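Local atomic coordinates of endonuclease and methylase LlaGI (Lactococcus lactis, PDB entry 5FFJ), a protein that probably methylates adenine in its DNA recognition sequence and, in the full-length Type ISP restriction-modification enzyme, probably couples a helicase-like ATPase to cleavage of unmodified DNA. Residues 851-863 with 893-905. Sequence-based numbering, arbitrary orientation.
With nucleotides of chain B; nucleotides of chain C.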
ATOM      1  N   ILE A 851      15.211  18.988  16.273  1.00 80.68           N
ATOM      2  CA  ILE A 851      14.472  18.399  15.162  1.00 75.10           C
ATOM      3  C   ILE A 851      13.761  17.148  15.675  1.00 74.71           C
ATOM      4  O   ILE A 851      14.365  16.306  16.338  1.00 76.45           O
ATOM      5  CB  ILE A 851      15.392  18.066  13.971  1.00 73.93           C
ATOM      6  CG1 ILE A 851      16.150  19.329  13.544  1.00 81.04           C
ATOM      7  CG2 ILE A 851      14.577  17.506  12.806  1.00 66.48           C
ATOM      8  CD1 ILE A 851      17.033  19.165  12.323  1.00 79.86           C
ATOM      9  N   ILE A 852      12.473  17.047  15.361  1.00 69.51           N
ATOM     10  CA  ILE A 852      11.590  16.070  15.985  1.00 72.31           C
ATOM     11  C   ILE A 852      10.637  15.465  14.960  1.00 68.37           C
ATOM     12  O   ILE A 852      10.234  16.142  14.018  1.00 67.45           O
ATOM     13  CB  ILE A 852      10.791  16.739  17.141  1.00 64.15           C
ATOM     14  CG1 ILE A 852      11.498  16.500  18.478  1.00 68.64           C
ATOM     15  CG2 ILE A 852       9.339  16.241  17.198  1.00 83.47           C
ATOM     16  CD1 ILE A 852      10.927  17.306  19.634  1.00 85.30           C
ATOM     17  N   GLY A 853      10.283  14.194  15.138  1.00 74.88           N
ATOM     18  CA  GLY A 853       9.235  13.593  14.332  1.00 82.45           C
ATOM     19  C   GLY A 853       9.416  12.138  13.949  1.00 80.40           C
ATOM     20  O   GLY A 853      10.213  11.403  14.538  1.00 57.92           O
ATOM     21  N   ASN A 854       8.636  11.731  12.952  1.00 79.75           N
ATOM     22  CA  ASN A 854       8.677  10.385  12.404  1.00 73.04           C
ATOM     23  C   ASN A 854       9.072  10.454  10.933  1.00 71.97           C
ATOM     24  O   ASN A 854       8.205  10.564  10.062  1.00 66.91           O
ATOM     25  CB  ASN A 854       7.315   9.701  12.567  1.00 79.53           C
ATOM     26  CG  ASN A 854       7.346   8.232  12.188  1.00 70.76           C
ATOM     27  OD1 ASN A 854       8.275   7.759  11.534  1.00 77.60           O
ATOM     28  ND2 ASN A 854       6.318   7.501  12.598  1.00 68.71           N
ATOM     29  N   PRO A 855      10.383  10.402  10.645  1.00 62.55           N
ATOM     30  CA  PRO A 855      10.820  10.517   9.251  1.00 56.84           C
ATOM     31  C   PRO A 855      10.350   9.341   8.403  1.00 64.70           C
ATOM     32  O   PRO A 855      10.084   8.272   8.945  1.00 80.98           O
ATOM     33  CB  PRO A 855      12.346  10.547   9.360  1.00 51.10           C
ATOM     34  CG  PRO A 855      12.649   9.872  10.650  1.00 54.78           C
ATOM     35  CD  PRO A 855      11.521  10.219  11.565  1.00 57.92           C
ATOM     36  N   PRO A 856      10.239   9.537   7.082  1.00 61.56           N
ATOM     37  CA  PRO A 856       9.754   8.480   6.188  1.00 73.47           C
ATOM     38  C   PRO A 856      10.717   7.297   6.083  1.00 72.79           C
ATOM     39  O   PRO A 856      11.930   7.492   6.173  1.00 69.53           O
ATOM     40  CB  PRO A 856       9.619   9.197   4.840  1.00 74.55           C
ATOM     41  CG  PRO A 856      10.573  10.335   4.916  1.00 60.41           C
ATOM     42  CD  PRO A 856      10.576  10.770   6.350  1.00 63.17           C
ATOM     43  N   TYR A 857      10.173   6.092   5.910  1.00 70.10           N
ATOM     44  CA  TYR A 857      10.985   4.901   5.664  1.00 68.47           C
ATOM     45  C   TYR A 857      10.768   4.416   4.232  1.00 64.99           C
ATOM     46  O   TYR A 857       9.658   4.028   3.865  1.00 78.11           O
ATOM     47  CB  TYR A 857      10.643   3.753   6.626  1.00 65.39           C
ATOM     48  CG  TYR A 857      10.427   4.113   8.082  1.00 68.67           C
ATOM     49  CD1 TYR A 857      10.926   5.288   8.626  1.00 73.74           C
ATOM     50  CD2 TYR A 857       9.728   3.252   8.919  1.00 65.03           C
ATOM     51  CE1 TYR A 857      10.721   5.598   9.958  1.00 73.25           C
ATOM     52  CE2 TYR A 857       9.521   3.552  10.245  1.00 67.75           C
ATOM     53  CZ  TYR A 857      10.018   4.724  10.762  1.00 69.80           C
ATOM     54  OH  TYR A 857       9.809   5.021  12.089  1.00 75.56           O
ATOM     55  N   SER A 858      11.824   4.433   3.425  1.00 60.52           N
ATOM     56  CA  SER A 858      11.766   3.851   2.087  1.00 56.27           C
ATOM     57  C   SER A 858      13.163   3.576   1.548  1.00 57.97           C
ATOM     58  O   SER A 858      13.992   4.482   1.462  1.00 69.56           O
ATOM     59  CB  SER A 858      11.013   4.771   1.123  1.00 69.75           C
ATOM     60  OG  SER A 858      10.989   4.224  -0.187  1.00 54.26           O
ATOM     61  N   LYS A 859      13.411   2.322   1.182  1.00 54.57           N
ATOM     62  CA  LYS A 859      14.702   1.916   0.640  1.00 54.20           C
ATOM     63  C   LYS A 859      14.601   1.639  -0.857  1.00 50.48           C
ATOM     64  O   LYS A 859      15.616   1.548  -1.546  1.00 75.46           O
ATOM     65  CB  LYS A 859      15.227   0.675   1.365  1.00 50.54           C
ATOM     66  CG  LYS A 859      16.741   0.547   1.327  1.00 60.78           C
ATOM     67  CD  LYS A 859      17.211  -0.835   1.749  1.00 52.14           C
ATOM     68  CE  LYS A 859      17.200  -1.811   0.579  1.00 45.79           C
ATOM     69  NZ  LYS A 859      17.832  -3.114   0.926  1.00 58.22           N
ATOM     70  N   GLY A 860      13.377   1.496  -1.354  1.00 56.30           N
ATOM     71  CA  GLY A 860      13.160   1.196  -2.759  1.00 65.03           C
ATOM     72  C   GLY A 860      11.763   0.689  -3.062  1.00 57.51           C
ATOM     73  O   GLY A 860      10.774   1.290  -2.646  1.00 87.49           O
ATOM     74  N   GLN A 861      11.686  -0.430  -3.781  1.00 66.64           N
ATOM     75  CA  GLN A 861      10.412  -0.951  -4.267  1.00 71.78           C
ATOM     76  C   GLN A 861      10.461  -2.450  -4.579  1.00 79.07           C
ATOM     77  O   GLN A 861      11.370  -3.160  -4.146  1.00 88.43           O
ATOM     78  CB  GLN A 861      10.001  -0.181  -5.532  1.00 68.82           C
ATOM     79  CG  GLN A 861      11.076  -0.194  -6.634  1.00 69.42           C
ATOM     80  CD  GLN A 861      10.572   0.263  -7.997  1.00 70.91           C
ATOM     81  OE1 GLN A 861       9.373   0.229  -8.274  1.00 77.02           O
ATOM     82  NE2 GLN A 861      11.496   0.692  -8.856  1.00 65.35           N
ATOM     83  N   SER A 862       9.430  -2.926  -5.277  1.00 84.33           N
ATOM     84  CA  SER A 862       9.547  -4.059  -6.195  1.00 59.18           C
ATOM     85  C   SER A 862       9.376  -3.467  -7.601  1.00 63.82           C
ATOM     86  O   SER A 862       8.613  -2.517  -7.780  1.00 90.60           O
ATOM     87  CB  SER A 862       8.518  -5.148  -5.895  1.00 97.87           C
ATOM     88  OG  SER A 862       8.833  -5.808  -4.678  1.00116.19           O
ATOM     89  N   ASN A 863      10.064  -4.032  -8.589  1.00 58.21           N
ATOM     90  CA  ASN A 863      10.526  -3.263  -9.755  1.00 65.96           C
ATOM     91  C   ASN A 863       9.464  -2.559 -10.605  1.00 65.93           C
ATOM     92  O   ASN A 863       9.657  -1.411 -11.011  1.00 79.38           O
ATOM     93  CB  ASN A 863      11.343  -4.171 -10.678  1.00 49.79           C
ATOM     94  CG  ASN A 863      12.089  -3.395 -11.740  1.00 63.01           C
ATOM     95  OD1 ASN A 863      11.750  -3.451 -12.920  1.00 84.06           O
ATOM     96  ND2 ASN A 863      13.109  -2.652 -11.321  1.00 58.95           N
ATOM     97  N   VAL A 893      25.811  -0.405  -0.198  1.00 51.14           N
ATOM     98  CA  VAL A 893      25.308   0.588   0.747  1.00 41.74           C
ATOM     99  C   VAL A 893      23.903   1.090   0.416  1.00 44.19           C
ATOM    100  O   VAL A 893      23.557   2.227   0.740  1.00 58.94           O
ATOM    101  CB  VAL A 893      26.250   1.804   0.799  1.00 54.54           C
ATOM    102  CG1 VAL A 893      27.574   1.422   1.412  1.00 46.16           C
ATOM    103  CG2 VAL A 893      26.459   2.361  -0.596  1.00 51.35           C
ATOM    104  N   LEU A 894      23.098   0.248  -0.228  1.00 47.47           N
ATOM    105  CA  LEU A 894      21.729   0.616  -0.600  1.00 38.52           C
ATOM    106  C   LEU A 894      20.960   1.238   0.563  1.00 54.29           C
ATOM    107  O   LEU A 894      20.257   2.235   0.393  1.00 52.87           O
ATOM    108  CB  LEU A 894      20.956  -0.606  -1.103  1.00 49.42           C
ATOM    109  CG  LEU A 894      21.539  -1.417  -2.258  1.00 54.03           C
ATOM    110  CD1 LEU A 894      20.537  -2.467  -2.711  1.00 46.74           C
ATOM    111  CD2 LEU A 894      21.926  -0.515  -3.406  1.00 46.52           C
ATOM    112  N   GLY A 895      21.094   0.642   1.743  1.00 50.66           N
ATOM    113  CA  GLY A 895      20.367   1.095   2.914  1.00 56.24           C
ATOM    114  C   GLY A 895      20.708   2.514   3.327  1.00 55.59           C
ATOM    115  O   GLY A 895      19.875   3.215   3.901  1.00 47.33           O
ATOM    116  N   MET A 896      21.931   2.944   3.036  1.00 54.03           N
ATOM    117  CA  MET A 896      22.383   4.265   3.458  1.00 47.20           C
ATOM    118  C   MET A 896      21.637   5.383   2.732  1.00 51.13           C
ATOM    119  O   MET A 896      21.665   6.534   3.165  1.00 54.17           O
ATOM    120  CB  MET A 896      23.885   4.411   3.230  1.00 47.24           C
ATOM    121  CG  MET A 896      24.739   3.477   4.076  1.00 47.56           C
ATOM    122  SD  MET A 896      24.589   3.775   5.850  1.00 54.79           S
ATOM    123  CE  MET A 896      23.407   2.507   6.318  1.00 53.34           C
ATOM    124  N   TYR A 897      20.974   5.041   1.629  1.00 52.45           N
ATOM    125  CA  TYR A 897      20.149   6.003   0.905  1.00 47.58           C
ATOM    126  C   TYR A 897      18.665   5.786   1.204  1.00 56.30           C
ATOM    127  O   TYR A 897      17.796   6.310   0.505  1.00 52.23           O
ATOM    128  CB  TYR A 897      20.412   5.907  -0.598  1.00 53.10           C
ATOM    129  CG  TYR A 897      21.797   6.363  -0.983  1.00 68.93           C
ATOM    130  CD1 TYR A 897      22.875   5.490  -0.936  1.00 62.92           C
ATOM    131  CD2 TYR A 897      22.030   7.670  -1.386  1.00 57.66           C
ATOM    132  CE1 TYR A 897      24.144   5.904  -1.282  1.00 60.38           C
ATOM    133  CE2 TYR A 897      23.294   8.093  -1.734  1.00 54.63           C
ATOM    134  CZ  TYR A 897      24.347   7.207  -1.680  1.00 52.96           C
ATOM    135  OH  TYR A 897      25.610   7.624  -2.027  1.00 64.96           O
ATOM    136  N   ASP A 898      18.379   5.012   2.247  1.00 59.10           N
ATOM    137  CA  ASP A 898      17.013   4.867   2.735  1.00 62.95           C
ATOM    138  C   ASP A 898      16.546   6.216   3.263  1.00 64.54           C
ATOM    139  O   ASP A 898      17.325   6.952   3.870  1.00 61.73           O
ATOM    140  CB  ASP A 898      16.933   3.794   3.826  1.00 65.75           C
ATOM    141  CG  ASP A 898      15.502   3.439   4.209  1.00 63.55           C
ATOM    142  OD1 ASP A 898      14.644   4.344   4.276  1.00 57.63           O
ATOM    143  OD2 ASP A 898      15.239   2.242   4.449  1.00 69.62           O
ATOM    144  N   SER A 899      15.275   6.531   3.029  1.00 64.95           N
ATOM    145  CA  SER A 899      14.709   7.826   3.403  1.00 55.92           C
ATOM    146  C   SER A 899      14.969   8.191   4.861  1.00 52.95           C
ATOM    147  O   SER A 899      15.181   9.359   5.184  1.00 57.44           O
ATOM    148  CB  SER A 899      13.201   7.835   3.140  1.00 51.82           C
ATOM    149  OG  SER A 899      12.923   7.678   1.760  1.00 62.56           O
ATOM    150  N   TYR A 900      14.955   7.195   5.741  1.00 61.22           N
ATOM    151  CA  TYR A 900      15.135   7.456   7.163  1.00 55.09           C
ATOM    152  C   TYR A 900      16.592   7.796   7.460  1.00 49.86           C
ATOM    153  O   TYR A 900      16.887   8.503   8.421  1.00 52.90           O
ATOM    154  CB  TYR A 900      14.668   6.254   7.997  1.00 65.33           C
ATOM    155  CG  TYR A 900      15.738   5.237   8.329  1.00 58.08           C
ATOM    156  CD1 TYR A 900      16.525   5.376   9.466  1.00 54.10           C
ATOM    157  CD2 TYR A 900      15.943   4.123   7.523  1.00 58.63           C
ATOM    158  CE1 TYR A 900      17.496   4.448   9.781  1.00 59.04           C
ATOM    159  CE2 TYR A 900      16.914   3.188   7.831  1.00 57.01           C
ATOM    160  CZ  TYR A 900      17.686   3.356   8.963  1.00 57.02           C
ATOM    161  OH  TYR A 900      18.654   2.432   9.283  1.00 54.71           O
ATOM    162  N   VAL A 901      17.501   7.298   6.628  1.00 47.98           N
ATOM    163  CA  VAL A 901      18.919   7.618   6.767  1.00 64.11           C
ATOM    164  C   VAL A 901      19.199   8.984   6.147  1.00 59.39           C
ATOM    165  O   VAL A 901      20.073   9.719   6.607  1.00 58.22           O
ATOM    166  CB  VAL A 901      19.814   6.556   6.105  1.00 66.72           C
ATOM    167  CG1 VAL A 901      21.278   6.818   6.432  1.00 56.53           C
ATOM    168  CG2 VAL A 901      19.417   5.165   6.570  1.00 61.15           C
ATOM    169  N   LEU A 902      18.453   9.315   5.096  1.00 54.36           N
ATOM    170  CA  LEU A 902      18.503  10.651   4.517  1.00 53.09           C
ATOM    171  C   LEU A 902      18.007  11.673   5.534  1.00 64.91           C
ATOM    172  O   LEU A 902      18.577  12.755   5.672  1.00 69.62           O
ATOM    173  CB  LEU A 902      17.657  10.729   3.245  1.00 48.04           C
ATOM    174  CG  LEU A 902      18.042   9.812   2.082  1.00 55.05           C
ATOM    175  CD1 LEU A 902      17.082  10.006   0.913  1.00 46.97           C
ATOM    176  CD2 LEU A 902      19.474  10.057   1.643  1.00 47.01           C
ATOM    177  N   SER A 903      16.941  11.317   6.244  1.00 58.57           N
ATOM    178  CA  SER A 903      16.344  12.201   7.238  1.00 60.07           C
ATOM    179  C   SER A 903      17.324  12.529   8.358  1.00 62.09           C
ATOM    180  O   SER A 903      17.411  13.674   8.799  1.00 75.52           O
ATOM    181  CB  SER A 903      15.081  11.569   7.822  1.00 68.17           C
ATOM    182  OG  SER A 903      14.089  11.399   6.825  1.00 68.39           O
ATOM    183  N   ILE A 904      18.057  11.521   8.822  1.00 56.32           N
ATOM    184  CA  ILE A 904      19.061  11.733   9.856  1.00 61.84           C
ATOM    185  C   ILE A 904      20.178  12.619   9.314  1.00 67.67           C
ATOM    186  O   ILE A 904      20.674  13.500  10.015  1.00 68.33           O
ATOM    187  CB  ILE A 904      19.653  10.398  10.362  1.00 56.48           C
ATOM    188  CG1 ILE A 904      18.566   9.565  11.047  1.00 58.81           C
ATOM    189  CG2 ILE A 904      20.807  10.652  11.338  1.00 50.38           C
ATOM    190  CD1 ILE A 904      18.989   8.150  11.387  1.00 69.21           C
ATOM    191  N   ARG A 905      20.568  12.378   8.067  1.00 67.91           N
ATOM    192  CA  ARG A 905      21.599  13.178   7.417  1.00 67.79           C
ATOM    193  C   ARG A 905      21.153  14.631   7.299  1.00 70.00           C
ATOM    194  O   ARG A 905      21.822  15.537   7.797  1.00 76.77           O
ATOM    195  CB  ARG A 905      21.923  12.610   6.032  1.00 63.67           C
ATOM    196  CG  ARG A 905      22.991  13.376   5.247  1.00 58.26           C
ATOM    197  CD  ARG A 905      24.376  13.191   5.844  1.00 54.92           C
ATOM    198  NE  ARG A 905      24.607  14.053   6.999  1.00 61.13           N
ATOM    199  CZ  ARG A 905      25.592  13.884   7.877  1.00 62.44           C
ATOM    200  NH1 ARG A 905      26.442  12.873   7.748  1.00 58.25           N
ATOM    201  NH2 ARG A 905      25.723  14.723   8.894  1.00 54.73           N
TER
ATOM    202  P    DA B  11      10.692  -0.417   2.985  1.00 45.46           P
ATOM    203  OP1  DA B  11       9.798  -0.137   1.839  1.00 54.29           O
ATOM    204  OP2  DA B  11      11.754   0.550   3.346  1.00 62.12           O
ATOM    205  O5'  DA B  11       9.776  -0.678   4.272  1.00 50.04           O
ATOM    206  C5'  DA B  11       9.305   0.414   5.050  1.00 47.46           C
ATOM    207  C4'  DA B  11       8.040   0.035   5.795  1.00 51.40           C
ATOM    208  O4'  DA B  11       7.740   1.044   6.799  1.00 54.92           O
ATOM    209  C3'  DA B  11       6.790  -0.040   4.933  1.00 46.91           C
ATOM    210  O3'  DA B  11       5.816  -0.921   5.507  1.00 61.07           O
ATOM    211  C2'  DA B  11       6.332   1.410   4.954  1.00 57.13           C
ATOM    212  C1'  DA B  11       6.575   1.765   6.418  1.00 63.36           C
ATOM    213  N9   DA B  11       6.803   3.182   6.693  1.00 61.66           N
ATOM    214  C8   DA B  11       7.220   4.151   5.822  1.00 66.97           C
ATOM    215  N7   DA B  11       7.353   5.335   6.374  1.00 75.62           N
ATOM    216  C5   DA B  11       7.010   5.125   7.699  1.00 72.88           C
ATOM    217  C6   DA B  11       6.946   5.985   8.813  1.00 81.46           C
ATOM    218  N6   DA B  11       7.242   7.286   8.755  1.00 89.59           N
ATOM    219  N1   DA B  11       6.565   5.453   9.992  1.00 82.47           N
ATOM    220  C2   DA B  11       6.269   4.151  10.046  1.00 75.11           C
ATOM    221  N3   DA B  11       6.292   3.248   9.069  1.00 69.57           N
ATOM    222  C4   DA B  11       6.673   3.805   7.912  1.00 64.53           C
TER
ATOM    223  P    DA C  17      13.380  -6.618  -8.799  1.00 53.34           P
ATOM    224  OP1  DA C  17      11.932  -6.822  -9.038  1.00 47.83           O
ATOM    225  OP2  DA C  17      14.357  -7.009  -9.839  1.00 58.93           O
ATOM    226  O5'  DA C  17      13.642  -5.083  -8.424  1.00 50.63           O
ATOM    227  C5'  DA C  17      12.894  -4.487  -7.366  1.00 52.81           C
ATOM    228  C4'  DA C  17      13.781  -3.703  -6.412  1.00 52.71           C
ATOM    229  O4'  DA C  17      14.711  -4.605  -5.762  1.00 52.81           O
ATOM    230  C3'  DA C  17      14.632  -2.606  -7.052  1.00 57.04           C
ATOM    231  O3'  DA C  17      14.614  -1.440  -6.225  1.00 53.90           O
ATOM    232  C2'  DA C  17      16.016  -3.237  -7.141  1.00 50.96           C
ATOM    233  C1'  DA C  17      16.031  -4.126  -5.914  1.00 48.71           C
ATOM    234  N9   DA C  17      16.909  -5.274  -6.020  1.00 49.61           N
ATOM    235  C8   DA C  17      16.985  -6.159  -7.055  1.00 43.66           C
ATOM    236  N7   DA C  17      17.855  -7.116  -6.866  1.00 47.85           N
ATOM    237  C5   DA C  17      18.376  -6.844  -5.615  1.00 35.38           C
ATOM    238  C6   DA C  17      19.344  -7.492  -4.841  1.00 38.13           C
ATOM    239  N6   DA C  17      19.976  -8.592  -5.247  1.00 44.90           N
ATOM    240  N1   DA C  17      19.638  -6.965  -3.634  1.00 52.08           N
ATOM    241  C2   DA C  17      18.995  -5.859  -3.241  1.00 47.20           C
ATOM    242  N3   DA C  17      18.062  -5.161  -3.884  1.00 42.16           N
ATOM    243  C4   DA C  17      17.799  -5.715  -5.077  1.00 40.58           C
ATOM    244  P    DT C  18      14.888   0.016  -6.844  1.00 45.74           P
ATOM    245  OP1  DT C  18      14.294   0.987  -5.899  1.00 46.41           O
ATOM    246  OP2  DT C  18      14.455   0.031  -8.260  1.00 50.27           O
ATOM    247  O5'  DT C  18      16.483   0.156  -6.780  1.00 54.11           O
ATOM    248  C5'  DT C  18      17.133   0.151  -5.510  1.00 33.27           C
ATOM    249  C4'  DT C  18      18.633  -0.016  -5.652  1.00 43.02           C
ATOM    250  O4'  DT C  18      18.967  -1.424  -5.824  1.00 45.95           O
ATOM    251  C3'  DT C  18      19.267   0.709  -6.853  1.00 54.44           C
ATOM    252  O3'  DT C  18      20.370   1.498  -6.420  1.00 43.19           O
ATOM    253  C2'  DT C  18      19.705  -0.440  -7.761  1.00 37.16           C
ATOM    254  C1'  DT C  18      20.041  -1.491  -6.726  1.00 44.88           C
ATOM    255  N1   DT C  18      20.197  -2.893  -7.239  1.00 45.31           N
ATOM    256  C2   DT C  18      21.143  -3.708  -6.661  1.00 44.44           C
ATOM    257  O2   DT C  18      21.858  -3.349  -5.745  1.00 41.87           O
ATOM    258  N3   DT C  18      21.220  -4.968  -7.189  1.00 48.05           N
ATOM    259  C4   DT C  18      20.465  -5.486  -8.221  1.00 50.50           C
ATOM    260  O4   DT C  18      20.612  -6.636  -8.626  1.00 56.05           O
ATOM    261  C5   DT C  18      19.492  -4.579  -8.791  1.00 45.99           C
ATOM    262  C7   DT C  18      18.609  -5.024  -9.921  1.00 46.16           C
ATOM    263  C6   DT C  18      19.407  -3.339  -8.279  1.00 43.12           C
TER
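Asp898 points its CG opposite the backbone N (chi1 -171°), which carries the carboxylate across to Ser858, while Tyr857, its CG beside the backbone N at chi1 -42°, turns its ring onto the adenine of DA11 of chain B. Asp898 OD1 accepts from Ser858 N at 2.9 Å and, from the opposite face of the carboxylate plane, from Tyr900 N at 3.2 Å; the second bond is nearly straight and is the capping bond of Asp898, the N-cap of helix 899-910. Ser899 N, also at the start of that helix, returns a bond to Ser858 O (2.9 Å, 164° at the hydrogen), so the loop backbone is gripped in both directions at one residue. The sequence Asn-Pro-Pro-Tyr at 854-857, following strand 850-853, is the motif IV signature of N6-adenine DNA methyltransferases, and here it receives DA11: C6 of the base lies 3.7 Å above the centre of the Tyr857 ring, and Pro855 O is 3.0 Å from N6 of DA11. Tyr857 OH is held by Val920 O of the neighbouring strand, and CD1 rests obliquely on Tyr900 CB at 3.9 Å. An alanine in place of Tyr857 would remove this ring and is likely to leave the adenine without the ring that lies over it, and Val920 O without its hydroxyl mate. Farther along, Lys859 CD packs on Gly895 CA, its chain crossing Asp898 at about a right angle and its NZ making a weak hydrogen bond to O2 of a cytosine base of the bound DNA. Behind the motif, Pro855 CB meets Ser903 OG, a hydroxyl bonded back to Ser899 O within the helix.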